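Local coordinates for protein RNase NGR3 (Nicotiana glutinosa, PDB 1VCZ) that probably cleaves RNA as an endonuclease of the RNase T2 family, binding nucleotides such as GMP and AMP, at residues A[7-12]-A[48-53]. Numbering follows the deposited sequence.
Sequences DFDFFY and NYENGK. With 5GP (guanosine-5'-monophosphate), chain B.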
ATOM      1  N   ASP A   7      17.925  12.033   6.600  1.00 50.39           N
ATOM      2  CA  ASP A   7      17.478  11.318   7.783  1.00 45.81           C
ATOM      3  C   ASP A   7      17.116   9.855   7.601  1.00 35.94           C
ATOM      4  O   ASP A   7      16.938   9.165   8.586  1.00 37.18           O
ATOM      5  CB  ASP A   7      16.275  12.030   8.419  1.00 49.11           C
ATOM      6  CG  ASP A   7      16.678  13.064   9.455  1.00 54.12           C
ATOM      7  OD1 ASP A   7      17.293  14.091   9.080  1.00 58.04           O
ATOM      8  OD2 ASP A   7      16.367  12.848  10.652  1.00 52.03           O
ATOM      9  N   PHE A   8      16.979   9.367   6.373  1.00 27.97           N
ATOM     10  CA  PHE A   8      16.636   7.960   6.232  1.00 20.76           C
ATOM     11  C   PHE A   8      17.229   7.322   4.987  1.00 20.01           C
ATOM     12  O   PHE A   8      17.860   8.008   4.174  1.00 21.29           O
ATOM     13  CB  PHE A   8      15.122   7.791   6.280  1.00 22.16           C
ATOM     14  CG  PHE A   8      14.396   8.503   5.183  1.00 19.77           C
ATOM     15  CD1 PHE A   8      13.949   7.801   4.066  1.00 17.82           C
ATOM     16  CD2 PHE A   8      14.124   9.875   5.281  1.00 18.53           C
ATOM     17  CE1 PHE A   8      13.232   8.448   3.059  1.00 17.30           C
ATOM     18  CE2 PHE A   8      13.406  10.536   4.275  1.00 19.15           C
ATOM     19  CZ  PHE A   8      12.959   9.817   3.168  1.00 17.51           C
ATOM     20  N   ASP A   9      17.020   6.020   4.820  1.00 15.26           N
ATOM     21  CA  ASP A   9      17.628   5.324   3.700  1.00 15.69           C
ATOM     22  C   ASP A   9      16.777   5.062   2.473  1.00 14.51           C
ATOM     23  O   ASP A   9      17.280   5.142   1.361  1.00 15.00           O
ATOM     24  CB  ASP A   9      18.233   4.007   4.177  1.00 14.02           C
ATOM     25  CG  ASP A   9      19.259   4.203   5.285  1.00 21.05           C
ATOM     26  OD1 ASP A   9      19.275   3.385   6.214  1.00 18.59           O
ATOM     27  OD2 ASP A   9      20.053   5.167   5.225  1.00 23.81           O
ATOM     28  N   PHE A  10      15.510   4.713   2.666  1.00 13.83           N
ATOM     29  CA  PHE A  10      14.625   4.433   1.538  1.00 15.77           C
ATOM     30  C   PHE A  10      13.199   4.413   2.071  1.00 15.47           C
ATOM     31  O   PHE A  10      12.993   4.561   3.284  1.00 15.97           O
ATOM     32  CB  PHE A  10      14.951   3.052   0.953  1.00 15.47           C
ATOM     33  CG  PHE A  10      14.657   1.908   1.911  1.00 13.77           C
ATOM     34  CD1 PHE A  10      13.464   1.213   1.823  1.00 12.64           C
ATOM     35  CD2 PHE A  10      15.569   1.557   2.910  1.00 15.52           C
ATOM     36  CE1 PHE A  10      13.157   0.164   2.713  1.00 14.65           C
ATOM     37  CE2 PHE A  10      15.281   0.511   3.809  1.00 14.64           C
ATOM     38  CZ  PHE A  10      14.074  -0.192   3.713  1.00 13.91           C
ATOM     39  N   PHE A  11      12.227   4.287   1.161  1.00 14.24           N
ATOM     40  CA  PHE A  11      10.821   4.177   1.550  1.00 10.44           C
ATOM     41  C   PHE A  11      10.274   2.816   1.231  1.00 10.07           C
ATOM     42  O   PHE A  11      10.617   2.227   0.214  1.00 13.49           O
ATOM     43  CB  PHE A  11       9.870   5.067   0.713  1.00 11.57           C
ATOM     44  CG  PHE A  11      10.054   6.531   0.883  1.00 11.84           C
ATOM     45  CD1 PHE A  11      10.909   7.239   0.020  1.00 12.49           C
ATOM     46  CD2 PHE A  11       9.294   7.237   1.808  1.00 10.90           C
ATOM     47  CE1 PHE A  11      10.984   8.621   0.076  1.00 14.45           C
ATOM     48  CE2 PHE A  11       9.377   8.632   1.864  1.00 15.68           C
ATOM     49  CZ  PHE A  11      10.222   9.322   0.994  1.00 11.61           C
ATOM     50  N   TYR A  12       9.382   2.337   2.084  1.00 10.44           N
ATOM     51  CA  TYR A  12       8.638   1.161   1.733  1.00 12.55           C
ATOM     52  C   TYR A  12       7.372   1.831   1.160  1.00 13.43           C
ATOM     53  O   TYR A  12       6.821   2.750   1.776  1.00 12.63           O
ATOM     54  CB  TYR A  12       8.189   0.381   2.953  1.00 12.41           C
ATOM     55  CG  TYR A  12       9.167  -0.661   3.392  1.00 11.80           C
ATOM     56  CD1 TYR A  12       9.489  -0.801   4.748  1.00 12.98           C
ATOM     57  CD2 TYR A  12       9.748  -1.534   2.474  1.00 13.90           C
ATOM     58  CE1 TYR A  12      10.360  -1.779   5.163  1.00 14.48           C
ATOM     59  CE2 TYR A  12      10.626  -2.529   2.897  1.00 12.77           C
ATOM     60  CZ  TYR A  12      10.917  -2.638   4.241  1.00 13.64           C
ATOM     61  OH  TYR A  12      11.736  -3.640   4.692  1.00 18.70           O
ATOM     62  N   ASN A  48      12.227   4.656   5.929  1.00 15.51           N
ATOM     63  CA  ASN A  48      12.776   3.506   6.660  1.00 16.48           C
ATOM     64  C   ASN A  48      14.310   3.530   6.680  1.00 14.52           C
ATOM     65  O   ASN A  48      14.933   4.210   5.870  1.00 12.57           O
ATOM     66  CB  ASN A  48      12.320   2.217   5.945  1.00 14.17           C
ATOM     67  CG  ASN A  48      11.927   1.100   6.892  1.00 18.01           C
ATOM     68  OD1 ASN A  48      10.801   1.052   7.370  1.00 19.10           O
ATOM     69  ND2 ASN A  48      12.867   0.185   7.176  1.00 17.87           N
ATOM     70  N   TYR A  49      14.905   2.790   7.619  1.00 12.83           N
ATOM     71  CA  TYR A  49      16.365   2.639   7.696  1.00 14.12           C
ATOM     72  C   TYR A  49      16.733   1.225   7.230  1.00 12.93           C
ATOM     73  O   TYR A  49      15.944   0.288   7.369  1.00 15.94           O
ATOM     74  CB  TYR A  49      16.855   2.791   9.131  1.00 14.27           C
ATOM     75  CG  TYR A  49      16.526   4.108   9.766  1.00 14.63           C
ATOM     76  CD1 TYR A  49      15.982   4.154  11.049  1.00 19.15           C
ATOM     77  CD2 TYR A  49      16.831   5.314   9.129  1.00 24.15           C
ATOM     78  CE1 TYR A  49      15.748   5.362  11.694  1.00 25.32           C
ATOM     79  CE2 TYR A  49      16.608   6.540   9.760  1.00 24.78           C
ATOM     80  CZ  TYR A  49      16.063   6.551  11.050  1.00 27.94           C
ATOM     81  OH  TYR A  49      15.827   7.744  11.689  1.00 30.85           O
ATOM     82  N   GLU A  50      17.939   1.064   6.699  1.00 15.17           N
ATOM     83  CA  GLU A  50      18.387  -0.237   6.239  1.00 19.15           C
ATOM     84  C   GLU A  50      18.576  -1.218   7.392  1.00 22.67           C
ATOM     85  O   GLU A  50      18.672  -2.436   7.183  1.00 20.97           O
ATOM     86  CB  GLU A  50      19.685  -0.091   5.420  1.00 20.53           C
ATOM     87  CG  GLU A  50      19.432   0.556   4.061  1.00 23.20           C
ATOM     88  CD  GLU A  50      20.630   0.525   3.143  1.00 21.74           C
ATOM     89  OE1 GLU A  50      21.621  -0.175   3.445  1.00 26.08           O
ATOM     90  OE2 GLU A  50      20.569   1.199   2.100  1.00 28.33           O
ATOM     91  N   ASN A  51      18.597  -0.703   8.615  1.00 19.75           N
ATOM     92  CA  ASN A  51      18.736  -1.585   9.758  1.00 23.53           C
ATOM     93  C   ASN A  51      17.394  -2.141  10.239  1.00 27.13           C
ATOM     94  O   ASN A  51      17.330  -2.886  11.220  1.00 24.17           O
ATOM     95  CB  ASN A  51      19.502  -0.898  10.907  1.00 23.58           C
ATOM     96  CG  ASN A  51      18.733   0.230  11.559  1.00 26.12           C
ATOM     97  OD1 ASN A  51      17.514   0.406  11.353  1.00 20.49           O
ATOM     98  ND2 ASN A  51      19.441   1.002  12.379  1.00 25.56           N
ATOM     99  N   GLY A  52      16.310  -1.794   9.541  1.00 27.19           N
ATOM    100  CA  GLY A  52      15.019  -2.331   9.925  1.00 19.71           C
ATOM    101  C   GLY A  52      14.173  -1.474  10.839  1.00 23.51           C
ATOM    102  O   GLY A  52      12.988  -1.760  11.031  1.00 26.02           O
ATOM    103  N   LYS A  53      14.782  -0.446  11.421  1.00 17.45           N
ATOM    104  CA  LYS A  53      14.065   0.473  12.278  1.00 18.20           C
ATOM    105  C   LYS A  53      13.642   1.589  11.337  1.00 17.10           C
ATOM    106  O   LYS A  53      13.969   1.546  10.152  1.00 15.73           O
ATOM    107  CB  LYS A  53      14.983   1.006  13.379  1.00 17.42           C
ATOM    108  CG  LYS A  53      15.456  -0.100  14.328  1.00 31.00           C
ATOM    109  CD  LYS A  53      16.414   0.419  15.396  1.00 36.69           C
ATOM    110  CE  LYS A  53      16.940  -0.736  16.251  1.00 40.66           C
ATOM    111  NZ  LYS A  53      18.025  -0.281  17.169  1.00 39.86           N
TER
HETATM  112  P   5GP B 295       0.154  -2.445  14.217  1.00 79.99           P
HETATM  113  O1P 5GP B 295      -1.072  -2.179  15.009  1.00 75.06           O
HETATM  114  O2P 5GP B 295       1.344  -2.852  15.083  1.00 75.33           O
HETATM  115  O3P 5GP B 295      -0.113  -3.531  13.104  1.00 77.29           O
HETATM  116  O5' 5GP B 295       0.628  -1.128  13.377  1.00 71.59           O
HETATM  117  C5' 5GP B 295       1.856  -1.132  12.603  1.00 60.46           C
HETATM  118  C4' 5GP B 295       2.222   0.240  12.038  1.00 47.66           C
HETATM  119  O4' 5GP B 295       3.627   0.469  12.475  1.00 45.00           O
HETATM  120  C3' 5GP B 295       2.286   0.406  10.525  1.00 43.84           C
HETATM  121  O3' 5GP B 295       1.066   0.809   9.940  1.00 31.64           O
HETATM  122  C2' 5GP B 295       3.386   1.444  10.317  1.00 40.41           C
HETATM  123  O2' 5GP B 295       2.940   2.794  10.489  1.00 36.46           O
HETATM  124  C1' 5GP B 295       4.382   1.039  11.362  1.00 41.18           C
HETATM  125  N9  5GP B 295       5.423   0.090  10.936  1.00 35.03           N
HETATM  126  C8  5GP B 295       5.469  -1.285  11.073  1.00 36.81           C
HETATM  127  N7  5GP B 295       6.359  -1.892  10.334  1.00 39.47           N
HETATM  128  C5  5GP B 295       7.027  -0.804   9.716  1.00 32.51           C
HETATM  129  C6  5GP B 295       8.171  -0.850   8.867  1.00 30.19           C
HETATM  130  O6  5GP B 295       8.797  -1.837   8.512  1.00 33.22           O
HETATM  131  N1  5GP B 295       8.563   0.451   8.439  1.00 25.70           N
HETATM  132  C2  5GP B 295       7.904   1.632   8.798  1.00 22.75           C
HETATM  133  N2  5GP B 295       8.491   2.741   8.312  1.00 20.19           N
HETATM  134  N3  5GP B 295       6.791   1.684   9.574  1.00 27.18           N
HETATM  135  C4  5GP B 295       6.436   0.411  10.036  1.00 32.16           C
HETATM  136  O   HOH W   1      18.765   2.385   0.754  1.00 26.24           O
HETATM  137  O   HOH W   2      20.305   1.782   8.683  1.00 27.72           O
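A chi1 of 66° places Phe10 CG between the backbone N and the carbonyl carbon, which brings the ring alongside the Asn48 side chain, pointing the same way. Asn48 CB stands over one face of the Phe10 ring, 4.0 Å from its centroid, a CH-pi contact. Chi1 of -57° sets the Asp9 carboxylate beside its backbone N, where Asp9 OD1 accepts from Glu50 N at 2.7 Å through its anti lone pair, a nearly straight bond (165°). The backbones pair antiparallel: Asn48 N donates to Phe10 O at 2.8 Å, while Asn48 O receives both Asp9 N, in its carbonyl plane, and Phe10 N, tilted from it. Two residues thus face one, a classic beta bulge ending the pairing of strands 10-16 and 41-48. Beyond it the chain makes a type I turn from Tyr49 to Gly52, and Tyr49 O is gripped from opposite faces by Gly52 N and Asn48 ND2. The bond from Asn48 ND2 to Tyr49 O, 3.1 Å, is consistent with holding the amide so that Asn48 OD1 faces the guanine of GMP, whose N1 donates to Asn48 OD1 at 2.6 Å and N2 more weakly. Tyr12 CD1 lies 3.5 Å from Asn48 OD1, the ring crossing the amide obliquely. Replacing Asn48 by an alanine removes the amide, and guanine N1 and N2 would probably lose this acceptor, Tyr49 O one of its two donors. Asn48, with Trp54 against it, belongs to a nucleotide-binding site seen with GMP and AMP, in an RNase T2 fold, built where a bulged strand end runs into a turn.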